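Putative glucose-6-phosphate 1-epimerase (Salmonella typhimurium, PDB 2HTA) probably interconverts the alpha and beta anomers of glucose 6-phosphate and related hexose 6-phosphates, acting as a mutarotase that is monomeric in solution. Local coordinates at residues Q50-F55 and F156-K160. Sequence-based numbering, arbitrary orientation.
Sequences QVKASF and FKVGK
Strands 51-55 and 156-158 face each other mainly through side chains, backbone carbonyls joining in at the Val51 end; their axes lie 9.1 Å apart at closest and 147° from parallel. The gap narrows from Phe55-Phe156 (CA-CA 10.3 Å) to Val51-Gly159 (5.4 Å), so rings fill the wide end, while Val51 and Gly159 meet at the tight one. Phe55 (chi1 m, chi2 -98°) turns its edge onto the face of Phe156 (m, 84°), a T-shaped stack with centroids 4.8 Å and planes 74° apart; Phe55 CE1 lies 3.5 Å from Phe156 CG. Such apolar packing between two antiparallel sheets, here 33-38/41-48/51-56/61-67 against the sheet containing 151-158, suits the beta-rich galactose-mutarotase fold. Val158 (m) sits centrally: CG1 is 4.2 Å from Phe55 CZ, and CG2 4.2 Å from Ala53 CB, a methyl that fits the narrowing space. Val51 (p) places CG1 3.6 Å from Val158 O and CG2 3.8 Å from Gly159 O, which Trp65 NE1 hydrogen-bonds. Gly159 adopts phi/psi -166/-136, strained for any residue with a CB, while alternation turns Lys52 and Lys157 outward to solvent.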
loop_
_atom_site.group_PDB
_atom_site.type_symbol
_atom_site.label_atom_id
_atom_site.label_comp_id
_atom_site.label_asym_id
_atom_site.label_seq_id
_atom_site.Cartn_x
_atom_site.Cartn_y
_atom_site.Cartn_z
ATOM N N GLN A 50 2.155 19.620 -9.701
ATOM C CA GLN A 50 2.671 18.460 -10.414
ATOM C C GLN A 50 2.111 17.114 -9.887
ATOM O O GLN A 50 2.430 16.066 -10.436
ATOM C CB GLN A 50 4.204 18.425 -10.227
ATOM C CG GLN A 50 4.905 19.647 -10.854
ATOM C CD GLN A 50 4.701 19.588 -12.333
ATOM O OE1 GLN A 50 5.257 18.726 -13.001
ATOM N NE2 GLN A 50 3.812 20.398 -12.833
ATOM N N VAL A 51 1.315 17.148 -8.821
ATOM C CA VAL A 51 0.830 15.881 -8.222
ATOM C C VAL A 51 -0.321 16.124 -7.232
ATOM O O VAL A 51 -0.306 17.076 -6.478
ATOM C CB VAL A 51 2.005 15.171 -7.435
ATOM C CG1 VAL A 51 2.730 16.123 -6.402
ATOM C CG2 VAL A 51 1.501 13.819 -6.787
ATOM N N LYS A 52 -1.277 15.210 -7.229
ATOM C CA LYS A 52 -2.324 15.185 -6.218
ATOM C C LYS A 52 -2.185 13.867 -5.465
ATOM O O LYS A 52 -2.028 12.829 -6.084
ATOM C CB LYS A 52 -3.697 15.219 -6.895
ATOM C CG LYS A 52 -4.024 16.615 -7.434
ATOM C CD LYS A 52 -5.415 16.598 -8.063
ATOM C CE LYS A 52 -5.770 18.021 -8.575
ATOM N NZ LYS A 52 -6.849 18.008 -9.612
ATOM N N ALA A 53 -2.219 13.927 -4.144
ATOM C CA ALA A 53 -2.100 12.698 -3.334
ATOM C C ALA A 53 -2.787 12.925 -2.001
ATOM O O ALA A 53 -3.009 14.071 -1.565
ATOM C CB ALA A 53 -0.582 12.395 -3.099
ATOM N N SER A 54 -3.127 11.849 -1.301
ATOM C CA SER A 54 -3.775 12.082 0.002
ATOM C C SER A 54 -3.437 10.903 0.894
ATOM O O SER A 54 -3.143 9.807 0.399
ATOM C CB SER A 54 -5.309 12.208 -0.152
ATOM O OG SER A 54 -5.888 11.078 -0.820
ATOM N N PHE A 55 -3.525 11.140 2.197
ATOM C CA PHE A 55 -3.129 10.168 3.185
ATOM C C PHE A 55 -4.163 10.194 4.301
ATOM O O PHE A 55 -4.760 11.230 4.565
ATOM C CB PHE A 55 -1.842 10.632 3.841
ATOM C CG PHE A 55 -0.644 10.656 2.942
ATOM C CD1 PHE A 55 0.276 9.596 2.939
ATOM C CD2 PHE A 55 -0.394 11.777 2.146
ATOM C CE1 PHE A 55 1.407 9.646 2.075
ATOM C CE2 PHE A 55 0.730 11.839 1.305
ATOM C CZ PHE A 55 1.629 10.786 1.285
ATOM N N PHE A 156 7.498 9.268 2.603
ATOM C CA PHE A 156 6.932 9.283 1.269
ATOM C C PHE A 156 7.540 10.390 0.440
ATOM O O PHE A 156 7.852 11.441 0.985
ATOM C CB PHE A 156 5.446 9.577 1.343
ATOM C CG PHE A 156 4.684 8.524 2.075
ATOM C CD1 PHE A 156 4.601 8.563 3.464
ATOM C CD2 PHE A 156 4.121 7.455 1.369
ATOM C CE1 PHE A 156 3.875 7.531 4.169
ATOM C CE2 PHE A 156 3.371 6.461 2.071
ATOM C CZ PHE A 156 3.286 6.512 3.446
ATOM N N LYS A 157 7.691 10.157 -0.857
ATOM C CA LYS A 157 8.037 11.235 -1.827
ATOM C C LYS A 157 6.972 11.191 -2.900
ATOM O O LYS A 157 6.841 10.175 -3.557
ATOM C CB LYS A 157 9.417 10.952 -2.417
ATOM C CG LYS A 157 10.490 10.984 -1.398
ATOM C CD LYS A 157 11.861 11.137 -2.124
ATOM C CE LYS A 157 12.999 11.284 -1.142
ATOM N NZ LYS A 157 14.281 11.312 -1.906
ATOM N N VAL A 158 6.129 12.223 -3.027
ATOM C CA VAL A 158 5.075 12.176 -4.009
ATOM C C VAL A 158 5.299 13.265 -5.033
ATOM O O VAL A 158 5.443 14.421 -4.686
ATOM C CB VAL A 158 3.626 12.240 -3.396
ATOM C CG1 VAL A 158 3.407 11.002 -2.486
ATOM C CG2 VAL A 158 3.420 13.508 -2.547
ATOM N N GLY A 159 5.413 12.854 -6.266
ATOM C CA GLY A 159 5.692 13.762 -7.354
ATOM C C GLY A 159 5.429 13.078 -8.648
ATOM O O GLY A 159 4.425 12.393 -8.824
ATOM N N LYS A 160 6.340 13.261 -9.601
ATOM C CA LYS A 160 6.282 12.483 -10.878
ATOM C C LYS A 160 6.361 10.961 -10.621
ATOM O O LYS A 160 5.787 10.146 -11.355
ATOM C CB LYS A 160 7.483 12.930 -11.747
ATOM C CG LYS A 160 7.611 12.195 -13.069
ATOM C CD LYS A 160 8.742 12.794 -13.985
ATOM C CE LYS A 160 10.082 12.721 -13.275
ATOM N NZ LYS A 160 11.324 12.919 -14.153
#